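Local structure of 3-hydroxyacyl-thioester dehydratase X (Mycobacterium tuberculosis, 4OOB) at residues A25-V30 with Q38-Y43; P50-L55 with L107-S112; G67-E72 with H99-L104; A152-T157 with A198-N203. The protein catalyses the reversible hydration of trans-2-enoyl-CoA to (3R)-3-hydroxyacyl-CoA, accepting a broad range of acyl chain lengths with a preference for C8 to C12. All coordinates share one frame; numbering follows the deposited sequence.

Interaction 1: A25-V30 with Q38-Y43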
loop_
_atom_site.group_PDB
_atom_site.type_symbol
_atom_site.label_atom_id
_atom_site.label_comp_id
_atom_site.label_asym_id
_atom_site.label_seq_id
_atom_site.Cartn_x
_atom_site.Cartn_y
_atom_site.Cartn_z
ATOM N N ALA A 25 -9.000 9.992 10.656
ATOM C CA ALA A 25 -10.017 10.797 9.947
ATOM C C ALA A 25 -9.419 11.403 8.709
ATOM O O ALA A 25 -10.026 11.405 7.667
ATOM C CB ALA A 25 -10.578 11.911 10.844
ATOM N N ALA A 26 -8.209 11.920 8.848
ATOM C CA ALA A 26 -7.569 12.623 7.747
ATOM C C ALA A 26 -7.254 11.640 6.646
ATOM O O ALA A 26 -7.377 11.997 5.487
ATOM C CB ALA A 26 -6.302 13.337 8.210
ATOM N N TYR A 27 -6.829 10.430 7.037
ATOM C CA TYR A 27 -6.516 9.305 6.129
ATOM C C TYR A 27 -7.761 8.816 5.427
ATOM O O TYR A 27 -7.773 8.630 4.209
ATOM C CB TYR A 27 -5.856 8.126 6.912
ATOM C CG TYR A 27 -5.605 6.814 6.128
ATOM C CD1 TYR A 27 -6.621 5.851 5.941
ATOM C CD2 TYR A 27 -4.344 6.513 5.606
ATOM C CE1 TYR A 27 -6.376 4.650 5.265
ATOM C CE2 TYR A 27 -4.092 5.326 4.939
ATOM C CZ TYR A 27 -5.109 4.397 4.750
ATOM O OH TYR A 27 -4.833 3.214 4.076
ATOM N N ALA A 28 -8.804 8.539 6.198
ATOM C CA ALA A 28 -10.062 8.178 5.593
ATOM C C ALA A 28 -10.476 9.270 4.589
ATOM O O ALA A 28 -10.841 8.943 3.461
ATOM C CB ALA A 28 -11.115 7.966 6.662
ATOM N N ALA A 29 -10.349 10.559 4.930
ATOM C CA ALA A 29 -10.785 11.614 3.985
ATOM C C ALA A 29 -9.981 11.607 2.688
ATOM O O ALA A 29 -10.536 11.667 1.567
ATOM C CB ALA A 29 -10.697 12.998 4.630
ATOM N N VAL A 30 -8.659 11.554 2.825
ATOM C CA VAL A 30 -7.813 11.595 1.618
ATOM C C VAL A 30 -7.982 10.342 0.726
ATOM O O VAL A 30 -7.925 10.460 -0.501
ATOM C CB VAL A 30 -6.327 11.859 1.947
ATOM C CG1 VAL A 30 -5.706 10.658 2.611
ATOM C CG2 VAL A 30 -5.544 12.152 0.684
ATOM N N GLN A 38 -13.926 1.640 13.689
ATOM C CA GLN A 38 -12.812 0.771 13.214
ATOM C C GLN A 38 -11.914 1.517 12.241
ATOM O O GLN A 38 -12.387 2.150 11.313
ATOM C CB GLN A 38 -13.217 -0.457 12.407
ATOM C CG GLN A 38 -14.601 -1.023 12.498
ATOM C CD GLN A 38 -14.711 -1.984 13.607
ATOM O OE1 GLN A 38 -15.265 -3.079 13.468
ATOM N NE2 GLN A 38 -14.174 -1.591 14.733
ATOM N N VAL A 39 -10.602 1.370 12.376
ATOM C CA VAL A 39 -9.721 1.902 11.343
ATOM C C VAL A 39 -9.991 1.137 10.057
ATOM O O VAL A 39 -10.313 -0.054 10.098
ATOM C CB VAL A 39 -8.229 1.802 11.710
ATOM C CG1 VAL A 39 -7.970 2.565 13.014
ATOM C CG2 VAL A 39 -7.784 0.357 11.809
ATOM N N PRO A 40 -9.858 1.825 8.919
ATOM C CA PRO A 40 -9.888 1.152 7.632
ATOM C C PRO A 40 -8.861 0.027 7.511
ATOM O O PRO A 40 -7.772 0.111 8.025
ATOM C CB PRO A 40 -9.521 2.265 6.650
ATOM C CG PRO A 40 -9.824 3.552 7.372
ATOM C CD PRO A 40 -9.494 3.245 8.801
ATOM N N LEU A 41 -9.227 -1.010 6.776
ATOM C CA LEU A 41 -8.414 -2.225 6.649
ATOM C C LEU A 41 -6.954 -1.947 6.339
ATOM O O LEU A 41 -6.099 -2.583 6.898
ATOM C CB LEU A 41 -9.038 -3.128 5.569
ATOM C CG LEU A 41 -8.281 -4.380 5.172
ATOM C CD1 LEU A 41 -8.157 -5.384 6.310
ATOM C CD2 LEU A 41 -8.936 -5.021 3.942
ATOM N N THR A 42 -6.684 -0.995 5.438
ATOM C CA THR A 42 -5.301 -0.645 5.018
ATOM C C THR A 42 -4.558 0.382 5.929
ATOM O O THR A 42 -3.386 0.659 5.717
ATOM C CB THR A 42 -5.318 -0.072 3.562
ATOM O OG1 THR A 42 -6.256 1.021 3.466
ATOM C CG2 THR A 42 -5.695 -1.158 2.587
ATOM N N TYR A 43 -5.252 0.951 6.929
ATOM C CA TYR A 43 -4.705 2.075 7.666
ATOM C C TYR A 43 -3.443 1.712 8.481
ATOM O O TYR A 43 -2.551 2.540 8.630
ATOM C CB TYR A 43 -5.773 2.747 8.560
ATOM C CG TYR A 43 -5.137 3.730 9.514
ATOM C CD1 TYR A 43 -4.771 4.973 9.068
ATOM C CD2 TYR A 43 -4.848 3.393 10.833
ATOM C CE1 TYR A 43 -4.140 5.862 9.893
ATOM C CE2 TYR A 43 -4.225 4.288 11.670
ATOM C CZ TYR A 43 -3.853 5.516 11.173
ATOM O OH TYR A 43 -3.214 6.478 11.934
#
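The phenolic OH of Tyr27 and OG1 of Thr42 share a hydrogen bond of 2.7 Å, which pins helix 21-31 of this hotdog-fold enzyme to the loop that leads into helix 43-57. OG1 approaches in the plane of the Tyr27 ring, at its hydroxyl edge, and the two side chains meet at about a right angle. Thr42 presents this oxygen with OG1 between its backbone N and carbonyl carbon (chi1 54°). The loop itself is folded by a type I beta turn from Pro40 to Tyr43, closed by a bond of 2.9 Å from Tyr43 N to Pro40 O.

One face of the Tyr27 ring receives Tyr43 in a T-shaped stack: the planes stand at 82° and the centroids lie 5.1 Å apart. Tyr43 CB adds a CH-pi contact over the same ring. Pro40 CB comes to CE1 of Tyr27 obliquely, at 4.2 Å. Tyr164 and Val167 of helix 158-167 also touch Tyr27, so the ring is buried among several parts of the chain. The far end of Tyr43 is anchored separately, its OH bonded to OD1 of Asn23, while its CD1 lies 3.6 Å from CG of Tyr27, offset toward the rim of that ring.

Interaction 2: P50-L55 with L107-S112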
loop_
_atom_site.group_PDB
_atom_site.type_symbol
_atom_site.label_atom_id
_atom_site.label_comp_id
_atom_site.label_asym_id
_atom_site.label_seq_id
_atom_site.Cartn_x
_atom_site.Cartn_y
_atom_site.Cartn_z
ATOM N N PRO A 50 6.498 4.162 9.646
ATOM C CA PRO A 50 7.715 4.714 10.193
ATOM C C PRO A 50 8.488 3.706 11.083
ATOM O O PRO A 50 9.717 3.760 11.069
ATOM C CB PRO A 50 7.210 5.938 10.970
ATOM C CG PRO A 50 5.902 6.306 10.249
ATOM C CD PRO A 50 5.313 4.924 10.077
ATOM N N SER A 51 7.814 2.784 11.781
ATOM C CA SER A 51 8.510 1.692 12.498
ATOM C C SER A 51 9.157 0.683 11.539
ATOM O O SER A 51 10.250 0.172 11.789
ATOM C CB SER A 51 7.564 0.949 13.450
ATOM O OG SER A 51 6.889 1.882 14.296
ATOM N N VAL A 52 8.484 0.440 10.426
ATOM C CA VAL A 52 9.037 -0.383 9.350
ATOM C C VAL A 52 10.380 0.137 8.777
ATOM O O VAL A 52 11.366 -0.598 8.721
ATOM C CB VAL A 52 8.013 -0.531 8.220
ATOM C CG1 VAL A 52 8.679 -1.021 6.945
ATOM C CG2 VAL A 52 6.900 -1.474 8.647
ATOM N N MET A 53 10.397 1.394 8.343
ATOM C CA MET A 53 11.617 2.060 7.866
ATOM C C MET A 53 12.700 2.373 8.937
ATOM O O MET A 53 13.834 2.704 8.584
ATOM C CB MET A 53 11.214 3.353 7.172
ATOM C CG MET A 53 10.432 3.140 5.867
ATOM S SD MET A 53 11.495 2.321 4.675
ATOM C CE MET A 53 10.936 0.655 4.806
ATOM N N SER A 54 12.361 2.316 10.232
ATOM C CA SER A 54 13.371 2.467 11.239
ATOM C C SER A 54 14.133 1.146 11.323
ATOM O O SER A 54 15.267 1.080 11.749
ATOM C CB SER A 54 12.751 2.880 12.579
ATOM O OG SER A 54 12.397 1.757 13.302
ATOM N N LEU A 55 13.524 0.076 10.856
ATOM C CA LEU A 55 14.241 -1.169 10.796
ATOM C C LEU A 55 15.292 -1.138 9.686
ATOM O O LEU A 55 16.371 -1.713 9.823
ATOM C CB LEU A 55 13.269 -2.322 10.572
ATOM C CG LEU A 55 13.842 -3.710 10.261
ATOM C CD1 LEU A 55 14.797 -4.240 11.318
ATOM C CD2 LEU A 55 12.697 -4.692 10.075
ATOM N N LEU A 107 8.876 -7.116 4.114
ATOM C CA LEU A 107 8.760 -6.439 5.434
ATOM C C LEU A 107 7.501 -6.930 6.096
ATOM O O LEU A 107 6.427 -6.711 5.584
ATOM C CB LEU A 107 8.682 -4.941 5.236
ATOM C CG LEU A 107 9.976 -4.129 5.094
ATOM C CD1 LEU A 107 11.203 -4.968 4.971
ATOM C CD2 LEU A 107 9.911 -3.127 3.959
ATOM N N VAL A 108 7.655 -7.670 7.194
ATOM C CA VAL A 108 6.571 -8.492 7.728
ATOM C C VAL A 108 6.217 -7.822 9.048
ATOM O O VAL A 108 7.083 -7.653 9.919
ATOM C CB VAL A 108 7.056 -9.952 7.877
ATOM C CG1 VAL A 108 6.015 -10.858 8.488
ATOM C CG2 VAL A 108 7.496 -10.512 6.515
ATOM N N THR A 109 4.972 -7.368 9.156
ATOM C CA THR A 109 4.523 -6.624 10.314
ATOM C C THR A 109 3.346 -7.328 11.032
ATOM O O THR A 109 2.364 -7.781 10.396
ATOM C CB THR A 109 4.151 -5.182 9.920
ATOM O OG1 THR A 109 5.308 -4.537 9.418
ATOM C CG2 THR A 109 3.702 -4.362 11.082
ATOM N N ASN A 110 3.493 -7.398 12.356
ATOM C CA ASN A 110 2.497 -7.940 13.278
ATOM C C ASN A 110 2.029 -6.816 14.209
ATOM O O ASN A 110 2.831 -6.259 14.996
ATOM C CB ASN A 110 3.087 -9.099 14.111
ATOM C CG ASN A 110 3.139 -10.419 13.331
ATOM O OD1 ASN A 110 2.161 -11.148 13.293
ATOM N ND2 ASN A 110 4.274 -10.705 12.671
ATOM N N VAL A 111 0.731 -6.513 14.113
ATOM C CA VAL A 111 0.079 -5.496 14.920
ATOM C C VAL A 111 -0.868 -6.160 15.930
ATOM O O VAL A 111 -1.839 -6.827 15.560
ATOM C CB VAL A 111 -0.691 -4.520 14.015
ATOM C CG1 VAL A 111 -1.566 -3.555 14.828
ATOM C CG2 VAL A 111 0.277 -3.753 13.130
ATOM N N SER A 112 -0.562 -5.983 17.213
ATOM C CA SER A 112 -1.299 -6.651 18.286
ATOM C C SER A 112 -2.121 -5.683 19.110
ATOM O O SER A 112 -1.752 -4.512 19.278
ATOM C CB SER A 112 -0.345 -7.356 19.224
ATOM O OG SER A 112 0.238 -8.427 18.526
#
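Val52 divides its two methyl groups between alternate residues of strand 107-112. CG1, anti to the backbone N (chi1 164°), lies 3.8 Å from CG of Leu107, with CD2 of the same leucine almost as close. CG2 instead rests against the hydroxyl of Thr109, 3.5 Å from OG1, a van der Waals contact of a methyl with an oxygen. One residue on, Met53 starts out away from the strand, but its chain bends at chi2 (-64°) and chi3, and the terminal methyl swings back: CE reaches CD2 of Leu107 at 4.0 Å, the two side chains crossing at about a right angle. The leucine branch is thus touched by both Val52 and Met53. Within the helix, Ser54 OG donates to Ser51 O at 3.1 Å.

No hydrogen bond links the two segments; they meet through buried side chains, and their axes pass 9.9 Å apart with N-to-C directions at 134°. The arrangement is that of a helix lying on an antiparallel sheet, as in the hotdog fold. Strand 102-113 runs between strands 86-99 and 116-128, and Thr48, earlier on helix 43-57, extends the packing by touching Thr109 and Val111.

Interaction 3: G67-E72 with H99-L104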
loop_
_atom_site.group_PDB
_atom_site.type_symbol
_atom_site.label_atom_id
_atom_site.label_comp_id
_atom_site.label_asym_id
_atom_site.label_seq_id
_atom_site.Cartn_x
_atom_site.Cartn_y
_atom_site.Cartn_z
ATOM N N GLY A 67 12.787 6.251 -4.740
ATOM C CA GLY A 67 12.768 5.423 -5.911
ATOM C C GLY A 67 12.262 3.984 -5.760
ATOM O O GLY A 67 11.794 3.446 -6.807
ATOM N N ALA A 68 12.379 3.378 -4.524
ATOM C CA ALA A 68 11.746 2.087 -4.171
ATOM C C ALA A 68 10.391 1.972 -4.805
ATOM O O ALA A 68 9.668 2.952 -4.935
ATOM C CB ALA A 68 11.538 1.956 -2.692
ATOM N N ILE A 69 10.026 0.763 -5.149
ATOM C CA ILE A 69 8.758 0.537 -5.813
ATOM C C ILE A 69 8.057 -0.533 -5.004
ATOM O O ILE A 69 8.637 -1.572 -4.747
ATOM C CB ILE A 69 8.990 0.055 -7.252
ATOM C CG1 ILE A 69 9.790 1.109 -8.038
ATOM C CG2 ILE A 69 7.650 -0.307 -7.933
ATOM C CD1 ILE A 69 10.178 0.650 -9.465
ATOM N N HIS A 70 6.823 -0.243 -4.597
ATOM C CA HIS A 70 6.008 -1.202 -3.895
ATOM C C HIS A 70 5.437 -2.215 -4.946
ATOM O O HIS A 70 4.675 -1.862 -5.850
ATOM C CB HIS A 70 4.910 -0.447 -3.122
ATOM C CG HIS A 70 4.242 -1.262 -2.086
ATOM N ND1 HIS A 70 3.333 -0.742 -1.190
ATOM C CD2 HIS A 70 4.346 -2.569 -1.791
ATOM C CE1 HIS A 70 2.900 -1.698 -0.397
ATOM N NE2 HIS A 70 3.483 -2.821 -0.760
ATOM N N THR A 71 5.771 -3.489 -4.794
ATOM C CA THR A 71 5.339 -4.468 -5.774
ATOM C C THR A 71 4.146 -5.298 -5.298
ATOM O O THR A 71 3.321 -5.623 -6.119
ATOM C CB THR A 71 6.483 -5.407 -6.155
ATOM O OG1 THR A 71 7.061 -5.895 -4.965
ATOM C CG2 THR A 71 7.622 -4.646 -6.971
ATOM N N GLU A 72 4.046 -5.583 -3.991
ATOM C CA GLU A 72 3.050 -6.482 -3.435
ATOM C C GLU A 72 2.749 -6.189 -1.990
ATOM O O GLU A 72 3.618 -5.742 -1.214
ATOM C CB GLU A 72 3.502 -7.936 -3.535
ATOM C CG GLU A 72 2.763 -8.688 -4.620
ATOM C CD GLU A 72 3.200 -10.116 -4.810
ATOM O OE1 GLU A 72 3.520 -10.440 -5.976
ATOM O OE2 GLU A 72 3.191 -10.905 -3.836
ATOM N N HIS A 99 15.831 -9.444 -8.657
ATOM C CA HIS A 99 14.800 -9.234 -9.637
ATOM C C HIS A 99 15.554 -8.512 -10.777
ATOM O O HIS A 99 16.671 -8.074 -10.606
ATOM C CB HIS A 99 13.683 -8.420 -9.007
ATOM C CG HIS A 99 12.615 -7.992 -9.954
ATOM N ND1 HIS A 99 11.342 -8.526 -9.930
ATOM C CD2 HIS A 99 12.608 -7.060 -10.930
ATOM C CE1 HIS A 99 10.596 -7.954 -10.857
ATOM N NE2 HIS A 99 11.346 -7.064 -11.485
ATOM N N ARG A 100 14.968 -8.471 -11.944
ATOM C CA ARG A 100 15.554 -7.843 -13.097
ATOM C C ARG A 100 15.900 -6.323 -12.882
ATOM O O ARG A 100 16.843 -5.774 -13.506
ATOM C CB ARG A 100 14.554 -8.004 -14.235
ATOM C CG ARG A 100 15.009 -7.464 -15.583
ATOM C CD ARG A 100 13.906 -7.686 -16.607
ATOM N NE ARG A 100 14.174 -6.971 -17.843
ATOM C CZ ARG A 100 13.736 -5.757 -18.143
ATOM N NH1 ARG A 100 12.954 -5.048 -17.316
ATOM N NH2 ARG A 100 14.101 -5.247 -19.302
ATOM N N ARG A 101 15.130 -5.673 -12.010
ATOM C CA ARG A 101 15.149 -4.256 -11.844
ATOM C C ARG A 101 15.584 -3.889 -10.455
ATOM O O ARG A 101 15.640 -2.712 -10.114
ATOM C CB ARG A 101 13.773 -3.674 -12.208
ATOM C CG ARG A 101 13.652 -3.531 -13.717
ATOM C CD ARG A 101 12.265 -3.303 -14.247
ATOM N NE ARG A 101 11.537 -2.312 -13.509
ATOM C CZ ARG A 101 10.346 -2.494 -12.928
ATOM N NH1 ARG A 101 9.695 -3.650 -13.025
ATOM N NH2 ARG A 101 9.782 -1.475 -12.276
ATOM N N GLY A 102 15.908 -4.897 -9.657
ATOM C CA GLY A 102 16.540 -4.664 -8.364
ATOM C C GLY A 102 16.415 -5.801 -7.385
ATOM O O GLY A 102 16.320 -6.969 -7.785
ATOM N N LEU A 103 16.373 -5.440 -6.111
ATOM C CA LEU A 103 16.392 -6.360 -5.004
ATOM C C LEU A 103 15.064 -6.194 -4.241
ATOM O O LEU A 103 14.714 -5.107 -3.794
ATOM C CB LEU A 103 17.593 -6.073 -4.116
ATOM C CG LEU A 103 18.819 -6.997 -3.972
ATOM C CD1 LEU A 103 19.063 -7.993 -5.110
ATOM C CD2 LEU A 103 20.086 -6.222 -3.661
ATOM N N LEU A 104 14.338 -7.302 -4.130
ATOM C CA LEU A 104 13.100 -7.351 -3.417
ATOM C C LEU A 104 13.445 -7.777 -2.004
ATOM O O LEU A 104 14.298 -8.653 -1.802
ATOM C CB LEU A 104 12.111 -8.384 -4.022
ATOM C CG LEU A 104 11.763 -8.252 -5.501
ATOM C CD1 LEU A 104 11.181 -9.555 -6.059
ATOM C CD2 LEU A 104 10.738 -7.130 -5.706
#
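Ile69 and Arg101, and beyond them Thr71 and Leu104, make two small side-chain contacts across the antiparallel sheet of the hotdog fold. CD1 of Ile69 lies 3.5 Å from NH2 of Arg101. The side chains cross at about a right angle, and the methyl reaches the guanidinium obliquely. A bend at chi3 (46°) turns the end of the Arg101 chain so that NH2 lies beside the isoleucine methyl. In the second pair, CD2 of Leu104 meets both branches of Thr71, 3.9 Å from OG1 and 4.2 Å from CG2. The CB of Leu104 does not point at segment 67-72, but the end of its side chain comes nearer and makes the contact.

The polar end of Thr71 is engaged by strand 116-128, which runs between the two segments: OG1 is hydrogen-bonded to the carbonyl O of Thr124, which Thr71 and Glu72 together face in a classic beta bulge. The same strand supplies Leu126, which touches both Thr71 and Leu104. Glu72 is oriented by a salt bridge to Arg217 through OE1 and by a hydrogen bond to His74 through OE2.

On the other side, Arg100 and Arg101 form the two-residue loop of the beta hairpin between strands 86-99 and 102-113. At the backbone angles of Gly102, which follows, a CB would run into the carbonyl O of Arg101. The hairpin loop is closed by a backbone bond of 2.7 Å from His99 N to Gly102 O.

Interaction 4: A152-T157 with A198-N203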
loop_
_atom_site.group_PDB
_atom_site.type_symbol
_atom_site.label_atom_id
_atom_site.label_comp_id
_atom_site.label_asym_id
_atom_site.label_seq_id
_atom_site.Cartn_x
_atom_site.Cartn_y
_atom_site.Cartn_z
ATOM N N ALA A 152 -16.112 2.051 -11.376
ATOM C CA ALA A 152 -15.814 3.378 -10.881
ATOM C C ALA A 152 -14.557 3.872 -11.542
ATOM O O ALA A 152 -13.825 3.114 -12.205
ATOM C CB ALA A 152 -15.644 3.374 -9.384
ATOM N N VAL A 153 -14.366 5.164 -11.424
ATOM C CA VAL A 153 -13.219 5.842 -11.987
ATOM C C VAL A 153 -12.515 6.632 -10.906
ATOM O O VAL A 153 -13.096 7.504 -10.271
ATOM C CB VAL A 153 -13.645 6.798 -13.090
ATOM C CG1 VAL A 153 -12.433 7.545 -13.629
ATOM C CG2 VAL A 153 -14.387 6.041 -14.193
ATOM N N LEU A 154 -11.253 6.299 -10.692
ATOM C CA LEU A 154 -10.386 7.043 -9.768
ATOM C C LEU A 154 -9.705 8.159 -10.525
ATOM O O LEU A 154 -9.142 7.886 -11.581
ATOM C CB LEU A 154 -9.339 6.075 -9.203
ATOM C CG LEU A 154 -9.683 5.536 -7.831
ATOM C CD1 LEU A 154 -11.126 5.154 -7.676
ATOM C CD2 LEU A 154 -8.809 4.371 -7.474
ATOM N N ARG A 155 -9.762 9.389 -10.019
ATOM C CA ARG A 155 -8.976 10.505 -10.568
ATOM C C ARG A 155 -8.005 11.014 -9.516
ATOM O O ARG A 155 -8.395 11.422 -8.442
ATOM C CB ARG A 155 -9.813 11.725 -11.035
ATOM C CG ARG A 155 -8.993 12.510 -12.115
ATOM C CD ARG A 155 -8.997 13.965 -11.872
ATOM N NE ARG A 155 -8.032 14.840 -12.570
ATOM C CZ ARG A 155 -7.317 14.613 -13.688
ATOM N NH1 ARG A 155 -7.330 13.495 -14.400
ATOM N NH2 ARG A 155 -6.528 15.577 -14.115
ATOM N N ILE A 156 -6.737 11.055 -9.870
ATOM C CA ILE A 156 -5.705 11.191 -8.875
ATOM C C ILE A 156 -4.765 12.281 -9.332
ATOM O O ILE A 156 -4.120 12.133 -10.343
ATOM C CB ILE A 156 -4.958 9.873 -8.695
ATOM C CG1 ILE A 156 -5.939 8.742 -8.494
ATOM C CG2 ILE A 156 -4.015 9.932 -7.477
ATOM C CD1 ILE A 156 -5.212 7.427 -8.374
ATOM N N THR A 157 -4.726 13.369 -8.573
ATOM C CA THR A 157 -3.917 14.542 -8.868
ATOM C C THR A 157 -2.596 14.545 -8.057
ATOM O O THR A 157 -2.500 13.936 -6.970
ATOM C CB THR A 157 -4.683 15.825 -8.490
ATOM O OG1 THR A 157 -4.886 15.846 -7.071
ATOM C CG2 THR A 157 -6.081 15.866 -9.131
ATOM N N ALA A 198 -5.748 1.627 -0.983
ATOM C CA ALA A 198 -6.772 2.047 -0.086
ATOM C C ALA A 198 -7.947 2.566 -0.911
ATOM O O ALA A 198 -9.065 2.121 -0.687
ATOM C CB ALA A 198 -6.275 3.114 0.851
ATOM N N ALA A 199 -7.688 3.468 -1.873
ATOM C CA ALA A 199 -8.774 4.147 -2.642
ATOM C C ALA A 199 -9.769 3.173 -3.328
ATOM O O ALA A 199 -10.961 3.430 -3.381
ATOM C CB ALA A 199 -8.163 5.076 -3.655
ATOM N N VAL A 200 -9.280 2.021 -3.797
ATOM C CA VAL A 200 -10.154 1.012 -4.476
ATOM C C VAL A 200 -11.194 0.324 -3.565
ATOM O O VAL A 200 -12.127 -0.321 -4.051
ATOM C CB VAL A 200 -9.334 -0.067 -5.214
ATOM C CG1 VAL A 200 -8.509 0.572 -6.316
ATOM C CG2 VAL A 200 -8.501 -0.892 -4.261
ATOM N N LEU A 201 -11.057 0.503 -2.239
ATOM C CA LEU A 201 -11.920 -0.169 -1.281
ATOM C C LEU A 201 -13.191 0.630 -1.010
ATOM O O LEU A 201 -14.047 0.170 -0.322
ATOM C CB LEU A 201 -11.148 -0.450 0.026
ATOM C CG LEU A 201 -9.853 -1.276 -0.082
ATOM C CD1 LEU A 201 -9.226 -1.556 1.275
ATOM C CD2 LEU A 201 -10.135 -2.603 -0.814
ATOM N N ALA A 202 -13.336 1.811 -1.580
ATOM C CA ALA A 202 -14.424 2.722 -1.214
ATOM C C ALA A 202 -15.770 2.104 -1.481
ATOM O O ALA A 202 -15.972 1.465 -2.526
ATOM C CB ALA A 202 -14.305 4.024 -1.982
ATOM N N ASN A 203 -16.693 2.296 -0.533
ATOM C CA ASN A 203 -18.049 1.728 -0.626
ATOM C C ASN A 203 -18.037 0.201 -0.391
ATOM O O ASN A 203 -18.556 -0.238 0.655
ATOM C CB ASN A 203 -18.758 2.089 -1.965
ATOM C CG ASN A 203 -18.744 3.597 -2.259
ATOM O OD1 ASN A 203 -18.378 4.018 -3.363
ATOM N ND2 ASN A 203 -19.132 4.408 -1.274
#
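CD2 of Leu154 meets methyl groups of Ala199 and Val200, and neither side brings a flat group to this contact, so it has no ring face or edge to match. A single branch of the leucine does the touching. Its CD2 lies 3.9 Å from CB of Ala199 and 4.0 Å from CG1 of Val200, and thus bridges the two neighbouring residues. The Leu154 and Val200 side chains cross at about a right angle. In Val200, CG1 stands anti to the carbonyl carbon (chi1 -63°), which brings that methyl to the leucine.

The contact joins strand 152-156, the outermost strand at one end of the hotdog sheet within this chain, to the residues around Ala199 on helix 193-199. Ala199 to Ala202 form a type I turn, whose own bond, Ala202 N to Ala199 O, is weak at 3.4 Å. Strand 152-156 pairs with strand 226-234, whose Leu230 also touches Val200, and Tyr214 of strand 212-218 packs on the same valine. Just past the strand, Thr157 caps the following helix through OG1 to Lys160 N.

With no hydrogen bond between the segments, attachment here rests on dispersion and the burial of hydrocarbon, so the contact depends on the fit of CD2 against the two methyl groups, without directional polar bonds.

Overall arrangement
From the N terminus, interaction 1 closes first, over the short connection from helix 21-31 to the loop before helix 43-57. Interaction 2 then spans the chain from that second helix to strand 102-113. Interaction 3 falls wholly within this span, joining strand 69-77 to the start of the same strand 102-113. Interaction 4 follows in series, closing an excursion about half helical between strand 152-156 and residues 198-203. Although distant in sequence, interactions 1 and 4 touch: Ala198 CB packs 3.3 Å from Thr42 OG1. Interactions 2 and 4 sit on opposite sides of the chain's centre, about 26 Å apart between centres, yet both reach the same antiparallel sheet.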